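Local coordinates for Serine/threonine-protein kinase Tel1 (Chaetomium thermophilum, PDB 6SKY), which phosphorylates serine and threonine residues of proteins and probably acts as a DNA damage sensor that activates checkpoint signalling, at residues Glu2301-Pro2306 / Gln2368-Phe2373; Gln2290-Phe2295 / Ile2378-Leu2383; Ser2250-Gln2255 / Lys2269-Pro2274. All coordinates share one frame; numbering follows the deposited sequence.

Contact 1. Residues Glu2301-Pro2306 / Gln2368-Phe2373; sequences EQLQNP and QTRSEF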
loop_
_atom_site.group_PDB
_atom_site.type_symbol
_atom_site.label_atom_id
_atom_site.label_comp_id
_atom_site.label_asym_id
_atom_site.label_seq_id
_atom_site.Cartn_x
_atom_site.Cartn_y
_atom_site.Cartn_z
ATOM N N GLU A 2301 -21.564 16.374 -4.748
ATOM C CA GLU A 2301 -20.847 16.041 -3.527
ATOM C C GLU A 2301 -21.059 17.091 -2.448
ATOM O O GLU A 2301 -21.010 16.776 -1.259
ATOM C CB GLU A 2301 -19.368 15.881 -3.847
ATOM C CG GLU A 2301 -18.482 15.593 -2.678
ATOM C CD GLU A 2301 -17.022 15.694 -3.052
ATOM O OE1 GLU A 2301 -16.735 16.138 -4.186
ATOM O OE2 GLU A 2301 -16.161 15.334 -2.222
ATOM N N GLN A 2302 -21.291 18.342 -2.835
ATOM C CA GLN A 2302 -21.563 19.363 -1.830
ATOM C C GLN A 2302 -22.961 19.229 -1.257
ATOM O O GLN A 2302 -23.202 19.660 -0.128
ATOM C CB GLN A 2302 -21.388 20.765 -2.406
ATOM C CG GLN A 2302 -19.998 21.074 -2.863
ATOM C CD GLN A 2302 -18.967 20.695 -1.847
ATOM O OE1 GLN A 2302 -19.032 21.119 -0.702
ATOM N NE2 GLN A 2302 -18.006 19.886 -2.254
ATOM N N LEU A 2303 -23.898 18.667 -2.017
ATOM C CA LEU A 2303 -25.231 18.428 -1.469
ATOM C C LEU A 2303 -25.216 17.300 -0.445
ATOM O O LEU A 2303 -25.632 17.481 0.702
ATOM C CB LEU A 2303 -26.215 18.113 -2.586
ATOM C CG LEU A 2303 -26.804 19.318 -3.294
ATOM C CD1 LEU A 2303 -27.800 18.860 -4.326
ATOM C CD2 LEU A 2303 -27.448 20.226 -2.292
ATOM N N GLN A 2304 -24.753 16.121 -0.846
ATOM C CA GLN A 2304 -24.722 14.960 0.038
ATOM C C GLN A 2304 -23.425 14.936 0.847
ATOM O O GLN A 2304 -22.613 14.020 0.773
ATOM C CB GLN A 2304 -24.903 13.679 -0.764
ATOM C CG GLN A 2304 -23.972 13.548 -1.941
ATOM C CD GLN A 2304 -24.191 12.271 -2.715
ATOM O OE1 GLN A 2304 -25.050 11.462 -2.369
ATOM N NE2 GLN A 2304 -23.415 12.080 -3.775
ATOM N N ASN A 2305 -23.254 15.965 1.620
ATOM C CA ASN A 2305 -22.140 16.106 2.542
ATOM C C ASN A 2305 -22.632 15.845 3.950
ATOM O O ASN A 2305 -23.593 16.493 4.383
ATOM C CB ASN A 2305 -21.557 17.511 2.451
ATOM C CG ASN A 2305 -20.230 17.637 3.150
ATOM O OD1 ASN A 2305 -19.496 16.666 3.289
ATOM N ND2 ASN A 2305 -19.911 18.843 3.594
ATOM N N PRO A 2306 -22.040 14.905 4.690
ATOM C CA PRO A 2306 -22.542 14.641 6.049
ATOM C C PRO A 2306 -22.447 15.848 6.962
ATOM O O PRO A 2306 -23.351 16.073 7.775
ATOM C CB PRO A 2306 -21.654 13.484 6.523
ATOM C CG PRO A 2306 -21.152 12.853 5.282
ATOM C CD PRO A 2306 -20.971 13.971 4.310
ATOM N N GLN A 2368 -30.768 28.499 1.067
ATOM C CA GLN A 2368 -30.498 29.130 -0.218
ATOM C C GLN A 2368 -29.200 28.612 -0.820
ATOM O O GLN A 2368 -29.111 28.400 -2.037
ATOM C CB GLN A 2368 -30.448 30.644 -0.055
ATOM C CG GLN A 2368 -30.370 31.375 -1.363
ATOM C CD GLN A 2368 -31.558 31.082 -2.248
ATOM O OE1 GLN A 2368 -32.684 30.971 -1.772
ATOM N NE2 GLN A 2368 -31.312 30.947 -3.546
ATOM N N THR A 2369 -28.184 28.395 0.012
ATOM C CA THR A 2369 -26.959 27.776 -0.482
ATOM C C THR A 2369 -27.243 26.409 -1.095
ATOM O O THR A 2369 -26.766 26.089 -2.195
ATOM C CB THR A 2369 -25.945 27.665 0.651
ATOM O OG1 THR A 2369 -25.261 28.911 0.796
ATOM C CG2 THR A 2369 -24.942 26.590 0.365
ATOM N N ARG A 2370 -28.046 25.595 -0.407
ATOM C CA ARG A 2370 -28.366 24.270 -0.933
ATOM C C ARG A 2370 -29.201 24.339 -2.206
ATOM O O ARG A 2370 -29.045 23.494 -3.095
ATOM C CB ARG A 2370 -29.091 23.451 0.121
ATOM C CG ARG A 2370 -28.294 23.238 1.369
ATOM C CD ARG A 2370 -28.980 22.247 2.263
ATOM N NE ARG A 2370 -28.972 20.908 1.696
ATOM C CZ ARG A 2370 -27.962 20.058 1.825
ATOM N NH1 ARG A 2370 -28.034 18.855 1.286
ATOM N NH2 ARG A 2370 -26.879 20.417 2.491
ATOM N N SER A 2371 -30.085 25.326 -2.321
ATOM C CA SER A 2371 -30.876 25.467 -3.536
ATOM C C SER A 2371 -30.006 25.843 -4.728
ATOM O O SER A 2371 -30.204 25.334 -5.839
ATOM C CB SER A 2371 -31.967 26.509 -3.320
ATOM O OG SER A 2371 -32.640 26.800 -4.527
ATOM N N GLU A 2372 -29.043 26.740 -4.523
ATOM C CA GLU A 2372 -28.115 27.064 -5.599
ATOM C C GLU A 2372 -27.313 25.842 -6.021
ATOM O O GLU A 2372 -27.106 25.610 -7.220
ATOM C CB GLU A 2372 -27.181 28.188 -5.171
ATOM C CG GLU A 2372 -27.839 29.543 -5.132
ATOM C CD GLU A 2372 -26.976 30.588 -4.463
ATOM O OE1 GLU A 2372 -25.870 30.240 -3.996
ATOM O OE2 GLU A 2372 -27.407 31.759 -4.396
ATOM N N PHE A 2373 -26.840 25.057 -5.054
ATOM C CA PHE A 2373 -26.103 23.851 -5.413
ATOM C C PHE A 2373 -26.961 22.893 -6.220
ATOM O O PHE A 2373 -26.478 22.267 -7.167
ATOM C CB PHE A 2373 -25.578 23.154 -4.168
ATOM C CG PHE A 2373 -24.261 23.665 -3.706
ATOM C CD1 PHE A 2373 -23.350 24.164 -4.604
ATOM C CD2 PHE A 2373 -23.936 23.653 -2.370
ATOM C CE1 PHE A 2373 -22.146 24.631 -4.181
ATOM C CE2 PHE A 2373 -22.731 24.124 -1.945
ATOM C CZ PHE A 2373 -21.836 24.612 -2.851
#
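Gln2302 lies in the last turn of helix 2286-2303 and meets the ring of Phe2373. Its CB sits over one face of that ring, 3.9 Å from the centroid and offset toward the rim, in a CH-pi contact. The chain then bends at chi2 (-48°), and the amide leads away from segment 2368-2373. Leu2303 follows and reaches the second helix by its CD2 branch, which rests 3.9 Å from CB of Phe2373. The same methyl lies over one face of the Arg2370 guanidinium. The carbonyl of Leu2303 takes the one hydrogen bond of the contact, from NH1 of Arg2370 to O of Leu2303 at 2.8 Å. It is bent, with 149° at the hydrogen, and the donor stands above the carbonyl plane. A fold in the arginine chain at chi3 (68°) carries the guanidinium back to this oxygen. Next comes Gln2304, the centre of an inverse gamma turn, and Asn2305 takes the N-cap position before helix 2306-2328. Leu2309 and Leu2312 of that helix touch Arg2370. The arginine bond to the carbonyl at the helix end thus ties the turn between helices 2286-2303 and 2306-2328 of the FAT alpha-solenoid to the long helix 2348-2387.

Contact 2. Residues Gln2290-Phe2295 / Ile2378-Leu2383; sequences QVFHQF and IENYLL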
loop_
_atom_site.group_PDB
_atom_site.type_symbol
_atom_site.label_atom_id
_atom_site.label_comp_id
_atom_site.label_asym_id
_atom_site.label_seq_id
_atom_site.Cartn_x
_atom_site.Cartn_y
_atom_site.Cartn_z
ATOM N N GLN A 2290 -15.961 17.379 -20.115
ATOM C CA GLN A 2290 -15.168 17.179 -18.910
ATOM C C GLN A 2290 -15.407 18.290 -17.899
ATOM O O GLN A 2290 -15.574 18.024 -16.704
ATOM C CB GLN A 2290 -13.690 17.085 -19.276
ATOM C CG GLN A 2290 -12.754 16.896 -18.102
ATOM C CD GLN A 2290 -12.920 15.557 -17.420
ATOM O OE1 GLN A 2290 -13.831 15.363 -16.615
ATOM N NE2 GLN A 2290 -12.028 14.625 -17.727
ATOM N N VAL A 2291 -15.459 19.540 -18.358
ATOM C CA VAL A 2291 -15.686 20.651 -17.435
ATOM C C VAL A 2291 -17.050 20.536 -16.761
ATOM O O VAL A 2291 -17.180 20.718 -15.542
ATOM C CB VAL A 2291 -15.531 21.989 -18.175
ATOM C CG1 VAL A 2291 -15.835 23.126 -17.265
ATOM C CG2 VAL A 2291 -14.143 22.123 -18.702
ATOM N N PHE A 2292 -18.087 20.228 -17.538
ATOM C CA PHE A 2292 -19.439 20.173 -16.996
ATOM C C PHE A 2292 -19.615 18.997 -16.053
ATOM O O PHE A 2292 -20.276 19.125 -15.021
ATOM C CB PHE A 2292 -20.452 20.088 -18.127
ATOM C CG PHE A 2292 -20.571 21.333 -18.927
ATOM C CD1 PHE A 2292 -20.547 22.557 -18.321
ATOM C CD2 PHE A 2292 -20.718 21.276 -20.293
ATOM C CE1 PHE A 2292 -20.660 23.697 -19.057
ATOM C CE2 PHE A 2292 -20.829 22.415 -21.026
ATOM C CZ PHE A 2292 -20.802 23.625 -20.409
ATOM N N HIS A 2293 -19.040 17.845 -16.381
ATOM C CA HIS A 2293 -19.120 16.721 -15.461
ATOM C C HIS A 2293 -18.373 17.012 -14.171
ATOM O O HIS A 2293 -18.850 16.671 -13.084
ATOM C CB HIS A 2293 -18.571 15.467 -16.119
ATOM C CG HIS A 2293 -18.637 14.260 -15.248
ATOM N ND1 HIS A 2293 -19.812 13.588 -14.999
ATOM C CD2 HIS A 2293 -17.676 13.607 -14.558
ATOM C CE1 HIS A 2293 -19.570 12.568 -14.197
ATOM N NE2 HIS A 2293 -18.283 12.560 -13.912
ATOM N N GLN A 2294 -17.199 17.632 -14.270
ATOM C CA GLN A 2294 -16.463 18.064 -13.090
ATOM C C GLN A 2294 -17.333 18.907 -12.174
ATOM O O GLN A 2294 -17.446 18.640 -10.973
ATOM C CB GLN A 2294 -15.244 18.862 -13.537
ATOM C CG GLN A 2294 -14.181 19.031 -12.504
ATOM C CD GLN A 2294 -13.513 17.741 -12.200
ATOM O OE1 GLN A 2294 -13.014 17.063 -13.095
ATOM N NE2 GLN A 2294 -13.511 17.367 -10.935
ATOM N N PHE A 2295 -17.956 19.939 -12.733
ATOM C CA PHE A 2295 -18.727 20.856 -11.909
ATOM C C PHE A 2295 -19.967 20.187 -11.329
ATOM O O PHE A 2295 -20.325 20.431 -10.173
ATOM C CB PHE A 2295 -19.104 22.081 -12.725
ATOM C CG PHE A 2295 -19.399 23.276 -11.901
ATOM C CD1 PHE A 2295 -19.071 23.306 -10.572
ATOM C CD2 PHE A 2295 -20.017 24.363 -12.446
ATOM C CE1 PHE A 2295 -19.349 24.403 -9.810
ATOM C CE2 PHE A 2295 -20.295 25.458 -11.687
ATOM C CZ PHE A 2295 -19.963 25.479 -10.371
ATOM N N ILE A 2378 -28.109 20.004 -11.331
ATOM C CA ILE A 2378 -28.996 19.506 -12.377
ATOM C C ILE A 2378 -28.617 20.095 -13.728
ATOM O O ILE A 2378 -28.542 19.378 -14.738
ATOM C CB ILE A 2378 -30.461 19.795 -12.018
ATOM C CG1 ILE A 2378 -30.965 18.761 -11.025
ATOM C CG2 ILE A 2378 -31.324 19.769 -13.243
ATOM C CD1 ILE A 2378 -32.375 18.966 -10.625
ATOM N N GLU A 2379 -28.352 21.400 -13.770
ATOM C CA GLU A 2379 -28.024 22.041 -15.034
ATOM C C GLU A 2379 -26.761 21.461 -15.646
ATOM O O GLU A 2379 -26.715 21.206 -16.852
ATOM C CB GLU A 2379 -27.875 23.538 -14.825
ATOM C CG GLU A 2379 -27.207 24.245 -15.959
ATOM C CD GLU A 2379 -27.033 25.713 -15.679
ATOM O OE1 GLU A 2379 -27.564 26.189 -14.658
ATOM O OE2 GLU A 2379 -26.363 26.395 -16.475
ATOM N N ASN A 2380 -25.729 21.228 -14.838
ATOM C CA ASN A 2380 -24.486 20.727 -15.400
ATOM C C ASN A 2380 -24.553 19.248 -15.740
ATOM O O ASN A 2380 -23.876 18.819 -16.668
ATOM C CB ASN A 2380 -23.330 21.001 -14.453
ATOM C CG ASN A 2380 -22.979 22.455 -14.380
ATOM O OD1 ASN A 2380 -22.650 23.076 -15.376
ATOM N ND2 ASN A 2380 -23.057 23.011 -13.195
ATOM N N TYR A 2381 -25.363 18.452 -15.041
ATOM C CA TYR A 2381 -25.591 17.083 -15.502
ATOM C C TYR A 2381 -26.230 17.078 -16.879
ATOM O O TYR A 2381 -25.810 16.336 -17.773
ATOM C CB TYR A 2381 -26.468 16.322 -14.515
ATOM C CG TYR A 2381 -25.697 15.604 -13.452
ATOM C CD1 TYR A 2381 -24.551 14.917 -13.758
ATOM C CD2 TYR A 2381 -26.106 15.630 -12.137
ATOM C CE1 TYR A 2381 -23.844 14.273 -12.795
ATOM C CE2 TYR A 2381 -25.402 14.990 -11.171
ATOM C CZ TYR A 2381 -24.273 14.311 -11.503
ATOM O OH TYR A 2381 -23.558 13.663 -10.535
ATOM N N LEU A 2382 -27.246 17.918 -17.075
ATOM C CA LEU A 2382 -27.909 17.946 -18.372
ATOM C C LEU A 2382 -26.990 18.474 -19.464
ATOM O O LEU A 2382 -27.032 17.989 -20.596
ATOM C CB LEU A 2382 -29.178 18.780 -18.293
ATOM C CG LEU A 2382 -30.313 18.070 -17.582
ATOM C CD1 LEU A 2382 -31.503 18.962 -17.557
ATOM C CD2 LEU A 2382 -30.626 16.784 -18.284
ATOM N N LEU A 2383 -26.157 19.466 -19.155
ATOM C CA LEU A 2383 -25.225 19.964 -20.160
ATOM C C LEU A 2383 -24.151 18.940 -20.480
ATOM O O LEU A 2383 -23.713 18.836 -21.626
ATOM C CB LEU A 2383 -24.586 21.263 -19.696
ATOM C CG LEU A 2383 -25.469 22.499 -19.674
ATOM C CD1 LEU A 2383 -24.692 23.662 -19.139
ATOM C CD2 LEU A 2383 -25.971 22.804 -21.048
#
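Helices 2290-2295 and 2378-2383 run roughly antiparallel, 149° apart in direction. Their axes come within 8.1 Å. The backbones are closest at Phe2292 and Asn2380, where the CA atoms are 5.3 Å apart. Here CB of Asn2380 lies 3.6 Å from the carbonyl O of Phe2292. The asparagine amide enters between two phenylalanines one turn apart. Its OD1 is 3.7 Å from CD1 of Phe2292, and its ND2 is 3.4 Å from CD2 of Phe2295. Both approaches are oblique, and neither is a hydrogen bond. The amide is turned 22° from the Phe2292 ring and 44° from the Phe2295 ring. ND2 has a weak hydrogen bond to the carbonyl O of Leu2376, one turn earlier on its own helix. This close helix pairing is part of the all-helical FAT alpha-solenoid, where helix 2286-2303 packs on the long helix 2348-2387. One turn beyond the asparagine, Leu2383 lays CB over one face of the Phe2292 ring, 4.1 Å from the centroid. Its CD1 reaches the far end of the ring, 4.0 Å from CE1 of Phe2292. Phe2295 has CG anti to the backbone N, which turns its ring toward helix 2264-2279, where it touches Leu2272 and Leu2276. On the other helix, Leu2383 also packs against Trp2418 of helix 2409-2418.

Contact 3. Residues Ser2250-Gln2255 / Lys2269-Pro2274; sequences SKIGYQ and KKYLEP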
loop_
_atom_site.group_PDB
_atom_site.type_symbol
_atom_site.label_atom_id
_atom_site.label_comp_id
_atom_site.label_asym_id
_atom_site.label_seq_id
_atom_site.Cartn_x
_atom_site.Cartn_y
_atom_site.Cartn_z
ATOM N N SER A 2250 -9.582 22.550 -14.544
ATOM C CA SER A 2250 -10.417 21.517 -13.951
ATOM C C SER A 2250 -9.582 20.375 -13.391
ATOM O O SER A 2250 -9.983 19.746 -12.410
ATOM C CB SER A 2250 -11.424 21.010 -14.971
ATOM O OG SER A 2250 -10.784 20.300 -16.001
ATOM N N LYS A 2251 -8.410 20.114 -13.962
ATOM C CA LYS A 2251 -7.503 19.140 -13.370
ATOM C C LYS A 2251 -6.992 19.607 -12.015
ATOM O O LYS A 2251 -6.953 18.826 -11.056
ATOM C CB LYS A 2251 -6.345 18.892 -14.322
ATOM C CG LYS A 2251 -5.544 17.670 -14.044
ATOM C CD LYS A 2251 -4.432 17.592 -15.041
ATOM C CE LYS A 2251 -3.697 16.293 -14.940
ATOM N NZ LYS A 2251 -4.560 15.163 -15.343
ATOM N N ILE A 2252 -6.598 20.878 -11.913
ATOM C CA ILE A 2252 -6.191 21.418 -10.621
ATOM C C ILE A 2252 -7.336 21.340 -9.628
ATOM O O ILE A 2252 -7.138 20.989 -8.465
ATOM C CB ILE A 2252 -5.687 22.865 -10.754
ATOM C CG1 ILE A 2252 -4.540 22.972 -11.738
ATOM C CG2 ILE A 2252 -5.213 23.358 -9.428
ATOM C CD1 ILE A 2252 -4.124 24.368 -11.975
ATOM N N GLY A 2253 -8.547 21.681 -10.061
ATOM C CA GLY A 2253 -9.682 21.639 -9.155
ATOM C C GLY A 2253 -9.974 20.246 -8.642
ATOM O O GLY A 2253 -10.242 20.056 -7.456
ATOM N N TYR A 2254 -9.913 19.252 -9.520
ATOM C CA TYR A 2254 -10.134 17.877 -9.099
ATOM C C TYR A 2254 -9.077 17.429 -8.102
ATOM O O TYR A 2254 -9.394 16.827 -7.070
ATOM C CB TYR A 2254 -10.143 16.959 -10.316
ATOM C CG TYR A 2254 -10.007 15.513 -9.959
ATOM C CD1 TYR A 2254 -8.798 14.865 -10.086
ATOM C CD2 TYR A 2254 -11.081 14.802 -9.475
ATOM C CE1 TYR A 2254 -8.665 13.563 -9.745
ATOM C CE2 TYR A 2254 -10.955 13.493 -9.132
ATOM C CZ TYR A 2254 -9.743 12.877 -9.270
ATOM O OH TYR A 2254 -9.602 11.558 -8.930
ATOM N N GLN A 2255 -7.809 17.708 -8.392
ATOM C CA GLN A 2255 -6.760 17.251 -7.495
ATOM C C GLN A 2255 -6.786 17.986 -6.165
ATOM O O GLN A 2255 -6.468 17.394 -5.134
ATOM C CB GLN A 2255 -5.407 17.396 -8.169
ATOM C CG GLN A 2255 -5.243 16.467 -9.325
ATOM C CD GLN A 2255 -3.862 16.469 -9.874
ATOM O OE1 GLN A 2255 -3.555 15.744 -10.806
ATOM N NE2 GLN A 2255 -3.013 17.284 -9.307
ATOM N N LYS A 2269 -14.528 28.835 -6.530
ATOM C CA LYS A 2269 -14.254 30.213 -6.899
ATOM C C LYS A 2269 -12.987 30.351 -7.729
ATOM O O LYS A 2269 -12.911 31.233 -8.588
ATOM C CB LYS A 2269 -14.155 31.054 -5.632
ATOM C CG LYS A 2269 -13.842 32.510 -5.833
ATOM C CD LYS A 2269 -13.517 33.143 -4.495
ATOM C CE LYS A 2269 -13.349 34.648 -4.604
ATOM N NZ LYS A 2269 -13.146 35.267 -3.265
ATOM N N LYS A 2270 -11.998 29.490 -7.508
ATOM C CA LYS A 2270 -10.706 29.612 -8.164
ATOM C C LYS A 2270 -10.515 28.677 -9.345
ATOM O O LYS A 2270 -9.699 28.980 -10.216
ATOM C CB LYS A 2270 -9.580 29.348 -7.167
ATOM C CG LYS A 2270 -9.508 30.338 -6.051
ATOM C CD LYS A 2270 -8.564 29.868 -4.978
ATOM C CE LYS A 2270 -7.168 29.730 -5.513
ATOM N NZ LYS A 2270 -6.223 29.323 -4.447
ATOM N N TYR A 2271 -11.216 27.563 -9.399
ATOM C CA TYR A 2271 -10.876 26.574 -10.411
ATOM C C TYR A 2271 -12.042 26.151 -11.278
ATOM O O TYR A 2271 -11.843 25.877 -12.456
ATOM C CB TYR A 2271 -10.266 25.345 -9.750
ATOM C CG TYR A 2271 -9.029 25.659 -8.969
ATOM C CD1 TYR A 2271 -7.935 26.230 -9.583
ATOM C CD2 TYR A 2271 -8.955 25.394 -7.619
ATOM C CE1 TYR A 2271 -6.814 26.530 -8.881
ATOM C CE2 TYR A 2271 -7.835 25.688 -6.911
ATOM C CZ TYR A 2271 -6.768 26.254 -7.547
ATOM O OH TYR A 2271 -5.638 26.551 -6.841
ATOM N N LEU A 2272 -13.249 26.082 -10.736
ATOM C CA LEU A 2272 -14.349 25.534 -11.513
ATOM C C LEU A 2272 -15.103 26.596 -12.297
ATOM O O LEU A 2272 -15.405 26.399 -13.480
ATOM C CB LEU A 2272 -15.298 24.772 -10.594
ATOM C CG LEU A 2272 -14.666 23.575 -9.893
ATOM C CD1 LEU A 2272 -15.685 22.871 -9.075
ATOM C CD2 LEU A 2272 -14.065 22.619 -10.885
ATOM N N GLU A 2273 -15.398 27.723 -11.684
ATOM C CA GLU A 2273 -16.071 28.786 -12.412
ATOM C C GLU A 2273 -15.127 29.461 -13.402
ATOM O O GLU A 2273 -15.556 29.813 -14.507
ATOM C CB GLU A 2273 -16.664 29.798 -11.443
ATOM C CG GLU A 2273 -17.784 29.230 -10.619
ATOM C CD GLU A 2273 -18.250 30.182 -9.548
ATOM O OE1 GLU A 2273 -17.737 31.318 -9.497
ATOM O OE2 GLU A 2273 -19.132 29.792 -8.754
ATOM N N PRO A 2274 -13.849 29.668 -13.065
ATOM C CA PRO A 2274 -12.898 30.041 -14.117
ATOM C C PRO A 2274 -12.849 29.063 -15.272
ATOM O O PRO A 2274 -12.676 29.493 -16.410
ATOM C CB PRO A 2274 -11.572 30.099 -13.362
ATOM C CG PRO A 2274 -11.952 30.546 -12.051
ATOM C CD PRO A 2274 -13.256 29.890 -11.737
#
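Tyr2271 meets Ile2252 and Gly2253, and these three buried residues make the contact. The CG2 methyl of Ile2252 stands over one face of the tyrosine ring, 3.9 Å from its centroid and 24° off the normal. It sits toward the rim, 3.6 Å from CE1 of Tyr2271. The isoleucine holds CG2 anti to its own backbone N, with chi1 at -57°, and this puts the CG2 branch over the ring. The two side chains cross at about a right angle. Beside this, CA of Gly2253 lies 3.8 Å from CB of Tyr2271. The CA atoms of these two residues are 5.2 Å apart. A CB on Gly2253 would point at the other helix, toward CB of Tyr2271 and CD2 of Leu2272. The lack of a side chain probably helps the backbones come this close. The two helices, 2245-2259 and 2264-2279, are consecutive in the chain and form a helical hairpin of the FAT alpha-solenoid. Within the second helix, a wider pi-type turn spans 2269-2272, so the tyrosine belongs to a locally irregular stretch. The opposite face of its ring is covered by its neighbour Lys2270, whose CB stands 3.9 Å above the plane, over the centre. The ring ends in a hydroxyl that makes a weak hydrogen bond to NE2 of Gln2228, on helix 2220-2232. Leu2227 of that same helix touches Ile2252. An alanine at Tyr2271 removes the ring, and would probably leave the Ile2252 methyl without its packing partner and the Gln2228 amide without its weak bond. Behind Gly2253, its carbonyl O is hydrogen-bonded to OG of Ser2257, one turn on. Leu2272 turns to helix 2286-2303, where it touches Gln2294 and Phe2298.

Overall arrangement
All three contacts lie in the FAT region, on one side of the chain's centre, away from the nucleotide and magnesium sites. Contact 3 comes first in the chain. It pairs helices 2245-2259 and 2264-2279. Helix 2286-2303 follows and carries the first segments of contacts 1 and 2. Both contacts join it to helix 2348-2387, and the chain between the segments of contact 2 includes all of contact 1. Their centres are about 15 Å apart. Contacts 2 and 3 touch, with centres about 13 Å apart, through Gln2294 and Phe2295 against Tyr2254 and Leu2272. Contacts 1 and 3 are about 18 Å apart between centres. Together they join four helices of the FAT alpha-solenoid, linked through helix 2286-2303.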